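Local coordinates for endo-xylogalacturonan hydrolase A (Aspergillus tubingensis, PDB 4C2L), which hydrolyses xylogalacturonan, the xylose-substituted galacturonan backbone found in the hairy regions of pectin, as a secreted glycoside hydrolase of family 28, at residues Thr202-Val207 with Asp225-Thr230; Ser147-Lys152 with Ser171-Asp176. One frame throughout, in Å; residues are numbered along the deposited sequence.

Contact 1. Residues Thr202-Val207 with Asp225-Thr230; sequences TEVTVV and DTISCT. With NAG (2-acetamido-2-deoxy-beta-D-glucopyranose), chain D.
Two successive rungs of a parallel beta-helix meet where Val204-Val207 runs beside Ile227-Thr230, their axes approaching to 4.7 Å, 6° from parallel. Val204 O accepts from Ser228 N, Ser228 O from Val206 N at 2.7 Å, and Val206 O from Thr230 N. Before these strands the chain turns corners at Glu203 and Thr226, and here Asp225 O takes two donors: Thr202 OG1 lies in its carbonyl plane at 2.8 Å, placed there by a chi1 of -176° that sets the hydroxyl anti to the backbone N, while Glu203 N sits tilted from that plane. Glu203 bends at chi2 (-71°) and lays its carboxylate against Thr226, OE2 3.3 Å from CG2.

The right-handed parallel beta-helix of GH28 enzymes lays each coil in register on the last. Val204, Val206, Ile227 and Cys229 share the buried face, where Val204 CG2 is pressed tightly on Ile227 CD1 (3.2 Å) and Cys229 is disulfide-bonded to Cys212, close after the probable proton donor Asp210. On the face of Thr205, Ser228 and Thr230, a water donates to Val206 O and also bonds Thr230 OG1. Thr230 CG2 lies 3.8 Å from O7 of an N-acetylglucosamine in a glycan attached to the protein.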
ATOM      1  N   THR A 202      -6.694   9.098   3.275  1.00 13.87           N
ATOM      2  CA  THR A 202      -6.783   9.927   4.478  1.00 14.51           C
ATOM      3  C   THR A 202      -7.586   9.268   5.573  1.00 14.62           C
ATOM      4  O   THR A 202      -8.627   8.642   5.304  1.00 13.74           O
ATOM      5  CB  THR A 202      -7.324  11.343   4.148  1.00 16.23           C
ATOM      6  OG1 THR A 202      -7.307  12.145   5.339  1.00 18.68           O
ATOM      7  CG2 THR A 202      -8.758  11.280   3.591  1.00 17.96           C
ATOM      8  N   GLU A 203      -7.090   9.414   6.798  1.00 14.60           N
ATOM      9  CA  GLU A 203      -7.739   8.879   8.005  1.00 15.95           C
ATOM     10  C   GLU A 203      -7.933   7.371   7.881  1.00 15.61           C
ATOM     11  O   GLU A 203      -9.051   6.844   7.896  1.00 15.11           O
ATOM     12  CB  GLU A 203      -9.047   9.615   8.302  1.00 17.81           C
ATOM     13  CG  GLU A 203      -8.821  11.104   8.561  1.00 20.41           C
ATOM     14  CD  GLU A 203      -8.122  11.414   9.881  1.00 23.66           C
ATOM     15  OE1 GLU A 203      -8.142  10.575  10.808  1.00 26.22           O
ATOM     16  OE2 GLU A 203      -7.559  12.540  10.004  1.00 26.94           O
ATOM     17  N   VAL A 204      -6.818   6.683   7.703  1.00 14.94           N
ATOM     18  CA  VAL A 204      -6.853   5.225   7.584  1.00 14.59           C
ATOM     19  C   VAL A 204      -5.967   4.584   8.646  1.00 14.46           C
ATOM     20  O   VAL A 204      -4.972   5.182   9.089  1.00 14.13           O
ATOM     21  CB  VAL A 204      -6.470   4.727   6.155  1.00 15.28           C
ATOM     22  CG1 VAL A 204      -7.340   5.387   5.102  1.00 15.45           C
ATOM     23  CG2 VAL A 204      -5.006   4.959   5.857  1.00 17.10           C
ATOM     24  N   THR A 205      -6.359   3.395   9.092  1.00 13.93           N
ATOM     25  CA  THR A 205      -5.573   2.618  10.023  0.50 14.32           C
ATOM     26  C   THR A 205      -5.260   1.273   9.358  1.00 14.16           C
ATOM     27  O   THR A 205      -6.164   0.636   8.806  1.00 15.08           O
ATOM     28  CB  THR A 205      -6.346   2.418  11.336  0.50 15.06           C
ATOM     29  OG1 THR A 205      -6.784   3.694  11.838  0.50 15.17           O
ATOM     30  CG2 THR A 205      -5.482   1.755  12.362  0.50 15.60           C
ATOM     31  N   VAL A 206      -4.007   0.862   9.415  1.00 12.88           N
ATOM     32  CA  VAL A 206      -3.564  -0.377   8.771  1.00 13.61           C
ATOM     33  C   VAL A 206      -2.813  -1.229   9.779  1.00 13.31           C
ATOM     34  O   VAL A 206      -1.889  -0.755  10.459  1.00 14.25           O
ATOM     35  CB  VAL A 206      -2.630  -0.107   7.563  1.00 13.58           C
ATOM     36  CG1 VAL A 206      -2.213  -1.427   6.897  1.00 14.14           C
ATOM     37  CG2 VAL A 206      -3.294   0.807   6.537  1.00 13.61           C
ATOM     38  N   VAL A 207      -3.211  -2.493   9.883  1.00 12.79           N
ATOM     39  CA  VAL A 207      -2.452  -3.486  10.626  1.00 13.00           C
ATOM     40  C   VAL A 207      -2.156  -4.577   9.611  1.00 12.96           C
ATOM     41  O   VAL A 207      -3.075  -5.223   9.103  1.00 12.95           O
ATOM     42  CB  VAL A 207      -3.260  -4.070  11.816  1.00 13.26           C
ATOM     43  CG1 VAL A 207      -2.517  -5.244  12.471  1.00 13.73           C
ATOM     44  CG2 VAL A 207      -3.604  -2.983  12.821  1.00 13.69           C
ATOM     45  N   ASP A 225      -2.745  11.689   4.054  1.00 14.71           N
ATOM     46  CA  ASP A 225      -2.877  12.613   5.204  1.00 15.97           C
ATOM     47  C   ASP A 225      -3.541  11.902   6.375  1.00 15.63           C
ATOM     48  O   ASP A 225      -4.736  11.636   6.319  1.00 17.01           O
ATOM     49  CB  ASP A 225      -3.719  13.811   4.764  1.00 17.43           C
ATOM     50  CG  ASP A 225      -3.827  14.893   5.832  1.00 20.32           C
ATOM     51  OD1 ASP A 225      -3.650  14.610   7.042  1.00 20.17           O
ATOM     52  OD2 ASP A 225      -4.093  16.050   5.437  1.00 23.89           O
ATOM     53  N   THR A 226      -2.763  11.627   7.419  1.00 15.14           N
ATOM     54  CA  THR A 226      -3.224  10.975   8.656  1.00 15.08           C
ATOM     55  C   THR A 226      -3.437   9.479   8.457  1.00 15.42           C
ATOM     56  O   THR A 226      -4.481   9.021   7.978  1.00 15.56           O
ATOM     57  CB  THR A 226      -4.470  11.646   9.279  1.00 15.94           C
ATOM     58  OG1 THR A 226      -4.291  13.065   9.275  1.00 16.91           O
ATOM     59  CG2 THR A 226      -4.689  11.147  10.723  1.00 16.53           C
ATOM     60  N   ILE A 227      -2.419   8.729   8.828  1.00 14.74           N
ATOM     61  CA  ILE A 227      -2.438   7.300   8.642  1.00 14.92           C
ATOM     62  C   ILE A 227      -1.706   6.665   9.804  1.00 15.43           C
ATOM     63  O   ILE A 227      -0.706   7.209  10.310  1.00 15.60           O
ATOM     64  CB  ILE A 227      -1.837   6.911   7.262  1.00 14.81           C
ATOM     65  CG1 ILE A 227      -1.914   5.400   7.040  1.00 14.80           C
ATOM     66  CG2 ILE A 227      -0.387   7.395   7.126  1.00 14.87           C
ATOM     67  CD1 ILE A 227      -1.791   5.020   5.571  1.00 15.55           C
ATOM     68  N   SER A 228      -2.240   5.542  10.270  1.00 15.46           N
ATOM     69  CA  SER A 228      -1.568   4.746  11.271  0.80 16.70           C
ATOM     70  C   SER A 228      -1.285   3.369  10.687  1.00 16.85           C
ATOM     71  O   SER A 228      -2.172   2.751  10.096  1.00 16.40           O
ATOM     72  CB  SER A 228      -2.447   4.617  12.518  0.80 17.96           C
ATOM     73  OG  SER A 228      -1.855   3.705  13.415  0.80 20.80           O
ATOM     74  N   CYS A 229      -0.054   2.902  10.855  1.00 17.01           N
ATOM     75  CA  CYS A 229       0.379   1.606  10.310  1.00 18.13           C
ATOM     76  C   CYS A 229       1.097   0.812  11.390  1.00 17.39           C
ATOM     77  O   CYS A 229       2.052   1.308  12.006  1.00 17.65           O
ATOM     78  CB  CYS A 229       1.347   1.796   9.134  1.00 21.17           C
ATOM     79  SG  CYS A 229       0.911   3.118   7.968  1.00 29.12           S
ATOM     80  N   THR A 230       0.668  -0.429  11.597  1.00 16.08           N
ATOM     81  CA  THR A 230       1.277  -1.292  12.608  1.00 15.32           C
ATOM     82  C   THR A 230       1.766  -2.578  11.965  1.00 15.05           C
ATOM     83  O   THR A 230       0.993  -3.272  11.315  1.00 14.61           O
ATOM     84  CB  THR A 230       0.265  -1.636  13.726  1.00 15.55           C
ATOM     85  OG1 THR A 230      -0.194  -0.432  14.345  1.00 16.20           O
ATOM     86  CG2 THR A 230       0.900  -2.507  14.775  1.00 15.34           C
TER
HETATM   87  C1  NAG D 411       4.572  -3.628  18.981  1.00 28.15           C
HETATM   88  C2  NAG D 411       3.254  -4.208  19.472  1.00 31.72           C
HETATM   89  C3  NAG D 411       3.292  -4.516  20.971  1.00 33.82           C
HETATM   90  C4  NAG D 411       4.518  -5.348  21.321  1.00 34.94           C
HETATM   91  C5  NAG D 411       5.754  -4.605  20.808  1.00 35.18           C
HETATM   92  C6  NAG D 411       7.048  -5.338  21.140  1.00 35.59           C
HETATM   93  C7  NAG D 411       1.110  -3.428  18.606  1.00 33.37           C
HETATM   94  C8  NAG D 411       0.196  -2.242  18.562  1.00 33.12           C
HETATM   95  N2  NAG D 411       2.228  -3.214  19.280  1.00 32.81           N
HETATM   96  O3  NAG D 411       2.101  -5.190  21.317  1.00 35.63           O
HETATM   97  O4  NAG D 411       4.601  -5.540  22.724  1.00 39.37           O
HETATM   98  O5  NAG D 411       5.647  -4.450  19.392  1.00 31.33           O
HETATM   99  O6  NAG D 411       7.017  -6.606  20.528  1.00 40.19           O
HETATM  100  O7  NAG D 411       0.829  -4.502  18.062  1.00 35.39           O
HETATM  101  O   HOH W   1      -2.264   0.871  12.794  1.00 19.72           O

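Contact 2. Residues Ser147-Lys152 with Ser171-Asp176; sequences SGLRQK and SNLKMD. With SO4 (sulfate ion), chain G.
Arg150 and Asp176 cross at about a right angle, and Arg150 grips the carboxylate side-on with two nitrogens, one to each oxygen. NH2 reaches OD1 at 2.8 Å with a nearly straight bond (170°), and NE reaches OD2, which uses its syn lone pair. The fit is twisted: the guanidinium and carboxylate planes stand 35° apart. Chi1 of Asp176 (51°) puts CG between the backbone N and the carbonyl carbon, and the Arg150 chain, extended from CG to NE, carries NE to OD2.

The same guanidinium offers NH1 and NH2 to O2 and O1 of a sulfate, probably from the crystallisation liquor; NH2 is 2.7 Å from O1. The fully extended Lys152 lays CD over one guanidinium face, offset toward its rim, and NZ donates to sulfate O2 and O4. Lys174, bent at chi3 and chi4, brings NZ within 3.9 Å of Arg150 NE, a like-charge approach probably eased by the Asp176 carboxylate close to both. Lys174 NZ also makes a long salt bridge to Asp176 OD2. These side chains stand on one face of neighbouring coils of the GH28 beta-helix.

On the buried face Gln151 and Met175 lie side by side, pointing the same way, with OE1 3.4 Å from Met175 CG; Gln151 NE2 donates to Asn159 OD1 beyond the pair. Leu149 CD1 and Leu173 CD2 also pack side by side, 4.0 Å apart. Between the strands Lys174 N bonds Leu149 O, Gln151 N bonds Lys174 O, and Asp176 N bonds Gln151 O. Beside the corner at Asn172, Gly148 N donates to Ser171 O, and more weakly to Asn172 O at 3.1 Å.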
ATOM      1  N   SER A 147     -14.828   4.485   1.272  1.00 14.17           N
ATOM      2  CA  SER A 147     -14.849   5.092   2.603  1.00 14.25           C
ATOM      3  C   SER A 147     -15.679   4.372   3.647  1.00 14.00           C
ATOM      4  O   SER A 147     -16.650   3.687   3.332  1.00 13.39           O
ATOM      5  CB  SER A 147     -15.345   6.534   2.496  1.00 15.55           C
ATOM      6  OG  SER A 147     -16.721   6.579   2.134  1.00 16.95           O
ATOM      7  N   GLY A 148     -15.270   4.537   4.899  1.00 13.50           N
ATOM      8  CA  GLY A 148     -16.065   4.155   6.042  1.00 14.29           C
ATOM      9  C   GLY A 148     -16.058   2.699   6.414  1.00 15.68           C
ATOM     10  O   GLY A 148     -16.675   2.312   7.406  1.00 16.63           O
ATOM     11  N   LEU A 149     -15.346   1.874   5.662  1.00 15.47           N
ATOM     12  CA  LEU A 149     -15.503   0.444   5.877  1.00 15.88           C
ATOM     13  C   LEU A 149     -14.247  -0.205   6.406  1.00 14.71           C
ATOM     14  O   LEU A 149     -13.188   0.421   6.445  1.00 14.26           O
ATOM     15  CB  LEU A 149     -16.007  -0.228   4.601  1.00 17.79           C
ATOM     16  CG  LEU A 149     -15.256   0.065   3.324  1.00 17.87           C
ATOM     17  CD1 LEU A 149     -14.046  -0.859   3.282  1.00 18.59           C
ATOM     18  CD2 LEU A 149     -16.184  -0.175   2.144  1.00 18.25           C
ATOM     19  N   ARG A 150     -14.388  -1.449   6.836  1.00 13.41           N
ATOM     20  CA  ARG A 150     -13.277  -2.261   7.282  1.00 12.81           C
ATOM     21  C   ARG A 150     -12.948  -3.278   6.191  1.00 12.82           C
ATOM     22  O   ARG A 150     -13.852  -3.913   5.633  1.00 12.82           O
ATOM     23  CB  ARG A 150     -13.676  -3.007   8.546  1.00 13.51           C
ATOM     24  CG  ARG A 150     -12.632  -3.983   9.055  1.00 14.27           C
ATOM     25  CD  ARG A 150     -13.064  -4.638  10.361  1.00 15.24           C
ATOM     26  NE  ARG A 150     -12.073  -5.628  10.759  1.00 16.35           N
ATOM     27  CZ  ARG A 150     -12.331  -6.709  11.495  1.00 17.10           C
ATOM     28  NH1 ARG A 150     -13.566  -6.946  11.935  1.00 18.04           N
ATOM     29  NH2 ARG A 150     -11.343  -7.547  11.792  1.00 18.45           N
ATOM     30  N   GLN A 151     -11.652  -3.432   5.919  1.00 11.83           N
ATOM     31  CA  GLN A 151     -11.169  -4.520   5.082  1.00 11.55           C
ATOM     32  C   GLN A 151     -10.409  -5.462   5.988  1.00 11.46           C
ATOM     33  O   GLN A 151      -9.472  -5.045   6.679  1.00 11.36           O
ATOM     34  CB  GLN A 151     -10.256  -3.986   3.974  1.00 11.93           C
ATOM     35  CG  GLN A 151     -10.989  -3.121   2.954  1.00 12.40           C
ATOM     36  CD  GLN A 151     -10.020  -2.451   1.992  1.00 13.07           C
ATOM     37  OE1 GLN A 151      -8.875  -2.190   2.344  1.00 13.66           O
ATOM     38  NE2 GLN A 151     -10.472  -2.165   0.789  1.00 13.78           N
ATOM     39  N   LYS A 152     -10.809  -6.734   5.977  1.00 11.17           N
ATOM     40  CA  LYS A 152     -10.317  -7.738   6.917  1.00 11.83           C
ATOM     41  C   LYS A 152      -9.646  -8.896   6.173  1.00 11.43           C
ATOM     42  O   LYS A 152     -10.231  -9.449   5.242  1.00 11.38           O
ATOM     43  CB  LYS A 152     -11.519  -8.286   7.706  1.00 12.19           C
ATOM     44  CG  LYS A 152     -11.191  -9.424   8.654  1.00 13.43           C
ATOM     45  CD  LYS A 152     -12.475  -9.892   9.331  1.00 14.37           C
ATOM     46  CE  LYS A 152     -12.231 -11.165  10.125  1.00 16.03           C
ATOM     47  NZ  LYS A 152     -13.496 -11.532  10.833  1.00 16.19           N
ATOM     48  N   SER A 171     -11.008   7.036   2.273  1.00 14.03           N
ATOM     49  CA  SER A 171     -11.184   7.798   3.521  1.00 14.57           C
ATOM     50  C   SER A 171     -11.775   6.961   4.644  1.00 14.45           C
ATOM     51  O   SER A 171     -12.675   6.165   4.405  1.00 13.38           O
ATOM     52  CB  SER A 171     -12.114   8.998   3.248  1.00 16.31           C
ATOM     53  OG  SER A 171     -12.316   9.721   4.433  1.00 21.58           O
ATOM     54  N   ASN A 172     -11.297   7.165   5.876  1.00 13.70           N
ATOM     55  CA  ASN A 172     -11.915   6.533   7.041  1.00 14.44           C
ATOM     56  C   ASN A 172     -12.000   5.013   6.898  1.00 14.31           C
ATOM     57  O   ASN A 172     -13.072   4.421   7.054  1.00 14.24           O
ATOM     58  CB  ASN A 172     -13.319   7.118   7.268  1.00 15.43           C
ATOM     59  CG  ASN A 172     -13.269   8.557   7.726  1.00 17.43           C
ATOM     60  OD1 ASN A 172     -12.430   8.912   8.551  1.00 20.77           O
ATOM     61  ND2 ASN A 172     -14.150   9.383   7.194  1.00 17.52           N
ATOM     62  N   LEU A 173     -10.880   4.390   6.553  1.00 13.67           N
ATOM     63  CA  LEU A 173     -10.833   2.945   6.392  1.00 14.75           C
ATOM     64  C   LEU A 173     -10.094   2.297   7.554  1.00 15.21           C
ATOM     65  O   LEU A 173      -9.095   2.840   8.059  1.00 15.20           O
ATOM     66  CB  LEU A 173     -10.143   2.558   5.073  1.00 14.11           C
ATOM     67  CG  LEU A 173     -10.732   3.041   3.751  1.00 14.74           C
ATOM     68  CD1 LEU A 173      -9.928   2.457   2.597  1.00 15.14           C
ATOM     69  CD2 LEU A 173     -12.202   2.626   3.626  1.00 14.28           C
ATOM     70  N   LYS A 174     -10.601   1.145   7.984  1.00 15.25           N
ATOM     71  CA  LYS A 174      -9.917   0.320   8.969  1.00 15.90           C
ATOM     72  C   LYS A 174      -9.487  -0.961   8.266  1.00 15.12           C
ATOM     73  O   LYS A 174     -10.318  -1.678   7.737  1.00 14.30           O
ATOM     74  CB  LYS A 174     -10.834   0.003  10.146  1.00 19.37           C
ATOM     75  CG  LYS A 174     -10.154  -0.810  11.237  1.00 24.15           C
ATOM     76  CD  LYS A 174     -10.744  -0.503  12.607  1.00 29.25           C
ATOM     77  CE  LYS A 174     -11.817  -1.516  12.981  1.00 32.58           C
ATOM     78  NZ  LYS A 174     -11.192  -2.809  13.376  1.00 33.40           N
ATOM     79  N   MET A 175      -8.183  -1.220   8.241  1.00 13.64           N
ATOM     80  CA  MET A 175      -7.666  -2.337   7.459  1.00 13.75           C
ATOM     81  C   MET A 175      -6.809  -3.201   8.350  1.00 13.57           C
ATOM     82  O   MET A 175      -5.889  -2.717   9.003  1.00 13.81           O
ATOM     83  CB  MET A 175      -6.856  -1.805   6.275  1.00 13.58           C
ATOM     84  CG  MET A 175      -7.721  -0.974   5.339  1.00 14.24           C
ATOM     85  SD  MET A 175      -6.767   0.230   4.407  1.00 15.13           S
ATOM     86  CE  MET A 175      -5.564  -0.864   3.666  1.00 13.05           C
ATOM     87  N   ASP A 176      -7.132  -4.489   8.417  1.00 13.36           N
ATOM     88  CA  ASP A 176      -6.379  -5.357   9.306  1.00 13.79           C
ATOM     89  C   ASP A 176      -6.230  -6.740   8.734  1.00 13.19           C
ATOM     90  O   ASP A 176      -7.182  -7.304   8.197  1.00 13.17           O
ATOM     91  CB  ASP A 176      -7.037  -5.416  10.703  1.00 15.50           C
ATOM     92  CG  ASP A 176      -8.528  -5.737  10.635  1.00 17.94           C
ATOM     93  OD1 ASP A 176      -8.886  -6.923  10.621  1.00 21.32           O
ATOM     94  OD2 ASP A 176      -9.360  -4.813  10.624  1.00 21.34           O
TER
HETATM   95  S   SO4 G1409     -12.588 -10.062  13.925  1.00 41.13           S
HETATM   96  O1  SO4 G1409     -11.425  -9.145  13.981  1.00 40.51           O
HETATM   97  O2  SO4 G1409     -13.615  -9.598  12.960  1.00 38.72           O
HETATM   98  O3  SO4 G1409     -13.210 -10.124  15.262  1.00 43.52           O
HETATM   99  O4  SO4 G1409     -12.102 -11.404  13.529  1.00 43.55           O

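Read from the N terminus, the chain first closes contact 2, where 171-176 returns beside 147-152 after 18 intervening residues, and then contact 1, where 225-230 returns beside 202-207 after 17. The loops follow in series, neither nested nor crossed, as expected of a solenoid, each loop being one coil that passes through the other sheet (159-162, then 213-215). The two contacts are joined because strands 168-176 and 199-207 are themselves neighbours: Thr205 O lies 2.8 Å from Met175 N and Val207 N is equally close to Met175 O, both probable hydrogen bonds. Four consecutive rungs thus run side by side, with strand 102-105 and strand 112-114 flanking 142-152 and strand 246-259 continuing beyond 227-230.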